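Local coordinates for (R)-S-adenosyl-L-methionine hydrolase (Thermus thermophilus, PDB 2CW5), which hydrolyses S-adenosyl-L-methionine to adenosine and L-methionine, working as a homotrimer without chlorinase or fluorinase activity, at residues Leu56-Asp70 and Arg85-Ala99. Residues are numbered along the deposited sequence; the frame is centred on the assembly and turned at random.
Sequences LPYLPEGAVVLAVVD and RWTYVGPDNGLFTLA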
loop_
_atom_site.group_PDB
_atom_site.type_symbol
_atom_site.label_atom_id
_atom_site.label_comp_id
_atom_site.label_asym_id
_atom_site.label_seq_id
_atom_site.Cartn_x
_atom_site.Cartn_y
_atom_site.Cartn_z
ATOM N N LEU C 56 4.890 -18.867 -4.810
ATOM C CA LEU C 56 5.859 -19.418 -5.755
ATOM C C LEU C 56 5.363 -20.382 -6.837
ATOM O O LEU C 56 5.651 -20.189 -8.011
ATOM C CB LEU C 56 7.013 -20.089 -5.003
ATOM C CG LEU C 56 8.197 -20.515 -5.881
ATOM C CD1 LEU C 56 8.866 -19.270 -6.440
ATOM C CD2 LEU C 56 9.204 -21.349 -5.071
ATOM N N PRO C 57 4.611 -21.425 -6.459
ATOM C CA PRO C 57 4.134 -22.375 -7.469
ATOM C C PRO C 57 3.282 -21.809 -8.608
ATOM O O PRO C 57 3.189 -22.420 -9.675
ATOM C CB PRO C 57 3.384 -23.416 -6.635
ATOM C CG PRO C 57 2.896 -22.627 -5.465
ATOM C CD PRO C 57 4.079 -21.762 -5.127
ATOM N N TYR C 58 2.675 -20.648 -8.385
ATOM C CA TYR C 58 1.814 -20.023 -9.389
ATOM C C TYR C 58 2.540 -19.011 -10.262
ATOM O O TYR C 58 1.943 -18.444 -11.179
ATOM C CB TYR C 58 0.632 -19.323 -8.706
ATOM C CG TYR C 58 -0.189 -20.228 -7.828
ATOM C CD1 TYR C 58 -1.158 -21.071 -8.373
ATOM C CD2 TYR C 58 0.026 -20.275 -6.452
ATOM C CE1 TYR C 58 -1.892 -21.940 -7.567
ATOM C CE2 TYR C 58 -0.698 -21.141 -5.637
ATOM C CZ TYR C 58 -1.655 -21.971 -6.202
ATOM O OH TYR C 58 -2.370 -22.835 -5.402
ATOM N N LEU C 59 3.820 -18.777 -9.986
ATOM C CA LEU C 59 4.581 -17.806 -10.759
ATOM C C LEU C 59 5.291 -18.419 -11.960
ATOM O O LEU C 59 5.748 -19.558 -11.912
ATOM C CB LEU C 59 5.619 -17.105 -9.873
ATOM C CG LEU C 59 5.127 -16.514 -8.548
ATOM C CD1 LEU C 59 6.262 -15.731 -7.907
ATOM C CD2 LEU C 59 3.923 -15.624 -8.771
ATOM N N PRO C 60 5.394 -17.655 -13.055
ATOM C CA PRO C 60 6.048 -18.101 -14.284
ATOM C C PRO C 60 7.452 -18.629 -14.015
ATOM O O PRO C 60 8.195 -18.067 -13.211
ATOM C CB PRO C 60 6.070 -16.837 -15.137
ATOM C CG PRO C 60 4.831 -16.135 -14.719
ATOM C CD PRO C 60 4.853 -16.293 -13.219
ATOM N N GLU C 61 7.803 -19.711 -14.699
ATOM C CA GLU C 61 9.114 -20.329 -14.566
ATOM C C GLU C 61 10.183 -19.291 -14.904
ATOM O O GLU C 61 10.001 -18.484 -15.814
ATOM C CB GLU C 61 9.229 -21.498 -15.545
ATOM C CG GLU C 61 10.046 -22.671 -15.050
ATOM C CD GLU C 61 9.279 -23.524 -14.061
ATOM O OE1 GLU C 61 9.795 -24.590 -13.664
ATOM O OE2 GLU C 61 8.156 -23.127 -13.679
ATOM N N GLY C 62 11.298 -19.311 -14.182
ATOM C CA GLY C 62 12.357 -18.361 -14.464
ATOM C C GLY C 62 12.098 -16.937 -13.997
ATOM O O GLY C 62 12.898 -16.039 -14.261
ATOM N N ALA C 63 10.986 -16.710 -13.311
ATOM C CA ALA C 63 10.698 -15.370 -12.814
ATOM C C ALA C 63 11.757 -15.005 -11.771
ATOM O O ALA C 63 12.343 -15.886 -11.133
ATOM C CB ALA C 63 9.315 -15.331 -12.184
ATOM N N VAL C 64 12.005 -13.711 -11.608
ATOM C CA VAL C 64 12.972 -13.227 -10.630
ATOM C C VAL C 64 12.210 -12.833 -9.371
ATOM O O VAL C 64 11.401 -11.905 -9.397
ATOM C CB VAL C 64 13.730 -11.984 -11.155
ATOM C CG1 VAL C 64 14.611 -11.396 -10.051
ATOM C CG2 VAL C 64 14.563 -12.356 -12.367
ATOM N N VAL C 65 12.464 -13.540 -8.276
ATOM C CA VAL C 65 11.798 -13.257 -7.012
ATOM C C VAL C 65 12.703 -12.393 -6.146
ATOM O O VAL C 65 13.689 -12.876 -5.583
ATOM C CB VAL C 65 11.472 -14.556 -6.237
ATOM C CG1 VAL C 65 10.702 -14.221 -4.956
ATOM C CG2 VAL C 65 10.668 -15.500 -7.115
ATOM N N LEU C 66 12.371 -11.107 -6.079
ATOM C CA LEU C 66 13.109 -10.135 -5.291
ATOM C C LEU C 66 12.404 -10.017 -3.945
ATOM O O LEU C 66 11.243 -9.614 -3.875
ATOM C CB LEU C 66 13.112 -8.781 -6.012
ATOM C CG LEU C 66 13.681 -7.565 -5.274
ATOM C CD1 LEU C 66 15.128 -7.825 -4.899
ATOM C CD2 LEU C 66 13.576 -6.335 -6.165
ATOM N N ALA C 67 13.099 -10.385 -2.877
ATOM C CA ALA C 67 12.501 -10.324 -1.550
ATOM C C ALA C 67 13.463 -9.668 -0.579
ATOM O O ALA C 67 14.560 -10.174 -0.346
ATOM C CB ALA C 67 12.137 -11.726 -1.072
ATOM N N VAL C 68 13.053 -8.537 -0.014
ATOM C CA VAL C 68 13.907 -7.809 0.917
ATOM C C VAL C 68 13.282 -7.670 2.299
ATOM O O VAL C 68 12.356 -6.879 2.495
ATOM C CB VAL C 68 14.236 -6.402 0.380
ATOM C CG1 VAL C 68 15.194 -5.689 1.339
ATOM C CG2 VAL C 68 14.852 -6.505 -1.010
ATOM N N VAL C 69 13.794 -8.458 3.244
ATOM C CA VAL C 69 13.336 -8.455 4.635
ATOM C C VAL C 69 14.538 -8.810 5.512
ATOM O O VAL C 69 15.169 -9.841 5.304
ATOM C CB VAL C 69 12.238 -9.522 4.894
ATOM C CG1 VAL C 69 11.797 -9.470 6.355
ATOM C CG2 VAL C 69 11.042 -9.298 3.969
ATOM N N ASP C 70 14.857 -7.966 6.491
ATOM C CA ASP C 70 15.995 -8.240 7.371
ATOM C C ASP C 70 15.632 -8.080 8.839
ATOM O O ASP C 70 15.854 -9.036 9.619
ATOM C CB ASP C 70 17.164 -7.312 7.045
ATOM C CG ASP C 70 17.674 -7.490 5.635
ATOM O OD1 ASP C 70 16.889 -7.268 4.689
ATOM O OD2 ASP C 70 18.861 -7.849 5.471
ATOM N N ARG C 85 14.587 -23.243 -10.584
ATOM C CA ARG C 85 13.580 -23.128 -11.634
ATOM C C ARG C 85 13.161 -21.660 -11.652
ATOM O O ARG C 85 12.757 -21.120 -12.683
ATOM C CB ARG C 85 12.354 -24.006 -11.340
ATOM C CG ARG C 85 12.636 -25.495 -11.299
ATOM C CD ARG C 85 11.406 -26.307 -11.702
ATOM N NE ARG C 85 10.269 -26.123 -10.804
ATOM C CZ ARG C 85 10.185 -26.633 -9.578
ATOM N NH1 ARG C 85 11.176 -27.367 -9.083
ATOM N NH2 ARG C 85 9.104 -26.414 -8.843
ATOM N N TRP C 86 13.235 -21.033 -10.485
ATOM C CA TRP C 86 12.927 -19.613 -10.343
ATOM C C TRP C 86 14.228 -18.996 -9.844
ATOM O O TRP C 86 15.115 -19.712 -9.385
ATOM C CB TRP C 86 11.812 -19.385 -9.317
ATOM C CG TRP C 86 10.460 -19.835 -9.793
ATOM C CD1 TRP C 86 9.629 -19.174 -10.653
ATOM C CD2 TRP C 86 9.804 -21.062 -9.466
ATOM N NE1 TRP C 86 8.493 -19.917 -10.883
ATOM C CE2 TRP C 86 8.576 -21.082 -10.167
ATOM C CE3 TRP C 86 10.134 -22.153 -8.649
ATOM C CZ2 TRP C 86 7.676 -22.152 -10.076
ATOM C CZ3 TRP C 86 9.240 -23.217 -8.559
ATOM C CH2 TRP C 86 8.023 -23.207 -9.271
ATOM N N THR C 87 14.348 -17.681 -9.947
ATOM C CA THR C 87 15.555 -16.998 -9.507
ATOM C C THR C 87 15.220 -16.185 -8.269
ATOM O O THR C 87 14.159 -15.564 -8.192
ATOM C CB THR C 87 16.095 -16.100 -10.627
ATOM O OG1 THR C 87 16.484 -16.930 -11.732
ATOM C CG2 THR C 87 17.304 -15.284 -10.147
ATOM N N TYR C 88 16.123 -16.194 -7.297
ATOM C CA TYR C 88 15.887 -15.487 -6.046
ATOM C C TYR C 88 16.942 -14.430 -5.789
ATOM O O TYR C 88 18.127 -14.659 -6.021
ATOM C CB TYR C 88 15.871 -16.495 -4.894
ATOM C CG TYR C 88 14.943 -17.664 -5.142
ATOM C CD1 TYR C 88 13.580 -17.563 -4.882
ATOM C CD2 TYR C 88 15.422 -18.852 -5.698
ATOM C CE1 TYR C 88 12.709 -18.613 -5.174
ATOM C CE2 TYR C 88 14.565 -19.906 -5.998
ATOM C CZ TYR C 88 13.207 -19.780 -5.736
ATOM O OH TYR C 88 12.343 -20.803 -6.067
ATOM N N VAL C 89 16.500 -13.271 -5.317
ATOM C CA VAL C 89 17.405 -12.169 -5.012
ATOM C C VAL C 89 16.996 -11.586 -3.671
ATOM O O VAL C 89 15.877 -11.105 -3.504
ATOM C CB VAL C 89 17.332 -11.069 -6.087
ATOM C CG1 VAL C 89 18.235 -9.892 -5.701
ATOM C CG2 VAL C 89 17.735 -11.637 -7.432
ATOM N N GLY C 90 17.904 -11.645 -2.705
ATOM C CA GLY C 90 17.597 -11.120 -1.394
ATOM C C GLY C 90 18.675 -11.480 -0.393
ATOM O O GLY C 90 19.711 -12.027 -0.768
ATOM N N PRO C 91 18.459 -11.169 0.892
ATOM C CA PRO C 91 19.411 -11.455 1.969
ATOM C C PRO C 91 19.556 -12.942 2.265
ATOM O O PRO C 91 18.588 -13.701 2.210
ATOM C CB PRO C 91 18.829 -10.688 3.151
ATOM C CG PRO C 91 17.347 -10.790 2.893
ATOM C CD PRO C 91 17.272 -10.474 1.416
ATOM N N ASP C 92 20.784 -13.350 2.562
ATOM C CA ASP C 92 21.083 -14.740 2.878
ATOM C C ASP C 92 20.830 -14.927 4.370
ATOM O O ASP C 92 21.761 -15.094 5.163
ATOM C CB ASP C 92 22.545 -15.043 2.528
ATOM C CG ASP C 92 22.894 -16.515 2.658
ATOM O OD1 ASP C 92 21.984 -17.368 2.577
ATOM O OD2 ASP C 92 24.094 -16.821 2.822
ATOM N N ASN C 93 19.555 -14.883 4.746
ATOM C CA ASN C 93 19.168 -15.025 6.138
ATOM C C ASN C 93 18.067 -16.060 6.349
ATOM O O ASN C 93 17.411 -16.072 7.392
ATOM C CB ASN C 93 18.722 -13.669 6.701
ATOM C CG ASN C 93 17.553 -13.066 5.937
ATOM O OD1 ASN C 93 16.932 -13.724 5.094
ATOM N ND2 ASN C 93 17.237 -11.804 6.240
ATOM N N GLY C 94 17.857 -16.918 5.355
ATOM C CA GLY C 94 16.848 -17.955 5.487
ATOM C C GLY C 94 15.464 -17.576 4.995
ATOM O O GLY C 94 14.541 -18.389 5.046
ATOM N N LEU C 95 15.321 -16.340 4.534
ATOM C CA LEU C 95 14.056 -15.841 4.010
ATOM C C LEU C 95 13.450 -16.795 2.967
ATOM O O LEU C 95 12.235 -17.018 2.941
ATOM C CB LEU C 95 14.288 -14.467 3.371
ATOM C CG LEU C 95 13.182 -13.829 2.521
ATOM C CD1 LEU C 95 11.918 -13.685 3.344
ATOM C CD2 LEU C 95 13.646 -12.466 2.025
ATOM N N PHE C 96 14.304 -17.355 2.116
ATOM C CA PHE C 96 13.868 -18.254 1.045
ATOM C C PHE C 96 13.769 -19.747 1.410
ATOM O O PHE C 96 13.570 -20.577 0.528
ATOM C CB PHE C 96 14.815 -18.109 -0.155
ATOM C CG PHE C 96 14.799 -16.742 -0.798
ATOM C CD1 PHE C 96 13.688 -16.304 -1.508
ATOM C CD2 PHE C 96 15.911 -15.906 -0.713
ATOM C CE1 PHE C 96 13.678 -15.049 -2.132
ATOM C CE2 PHE C 96 15.917 -14.649 -1.332
ATOM C CZ PHE C 96 14.794 -14.221 -2.044
ATOM N N THR C 97 13.901 -20.083 2.693
ATOM C CA THR C 97 13.872 -21.481 3.144
ATOM C C THR C 97 12.741 -22.354 2.595
ATOM O O THR C 97 12.985 -23.433 2.040
ATOM C CB THR C 97 13.828 -21.564 4.686
ATOM O OG1 THR C 97 14.993 -20.931 5.232
ATOM C CG2 THR C 97 13.803 -23.014 5.141
ATOM N N LEU C 98 11.507 -21.898 2.760
ATOM C CA LEU C 98 10.355 -22.660 2.288
ATOM C C LEU C 98 10.280 -22.701 0.764
ATOM O O LEU C 98 9.983 -23.745 0.176
ATOM C CB LEU C 98 9.076 -22.080 2.900
ATOM C CG LEU C 98 9.039 -22.234 4.429
ATOM C CD1 LEU C 98 7.775 -21.607 4.988
ATOM C CD2 LEU C 98 9.106 -23.718 4.807
ATOM N N ALA C 99 10.556 -21.573 0.117
ATOM C CA ALA C 99 10.545 -21.526 -1.340
ATOM C C ALA C 99 11.504 -22.590 -1.867
ATOM O O ALA C 99 11.220 -23.283 -2.846
ATOM C CB ALA C 99 10.998 -20.153 -1.825
#
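V65 and Y88 pair at the middle of a parallel strand ladder, in which the backbone of 64-68 bonds to that of 87-89 through alternating partners: T87 N to A63 O, V65 N to T87 O (2.6 Å), V89 N to V65 O and A67 N to V89 O. CA-H donors of Y88 and L66 lean on the same V65 and V89 oxygens. At the far end the carboxamide of N93 takes over from the backbone, its ND2 giving V69 O a bond of 3.0 Å that lies in both the amide and the carbonyl plane. N93 OD1 accepts from L95 N in an Asx turn, which fixes the rotation of the amide.

These are central strands of the mixed sheet of the N-terminal domain, with 4-8 bonded along the other edge of 64-68. D70, two residues beyond strand 64-68, is by similarity an adenosine-binding residue important for activity.

Apolar packing differs on the two faces. L66 CD1 meets V89 CG1 at 3.8 Å on the face covered by helix 133-147; on the other, A67 CB touches L95 CD2 (3.5 Å) and F96 CZ.

Before the strands, the W86 indole lies between L56 CD1, 3.9 Å from the centroid of its five-membered ring in a CH-pi contact, and R85 CB over the opposite face. L56 reaches it with CG anti to the backbone N (chi1 -171°). In the ring plane NE1 donates to L59 O at 3.0 Å, although it stands well above the carbonyl plane. A leucine in place of W86 would probably leave L59 O without this donor and uncover L56 CD1.

E61 and R85 form a salt bridge, OE1 to NE at 3.3 Å, with OE1 at the guanidinium edge and in its plane.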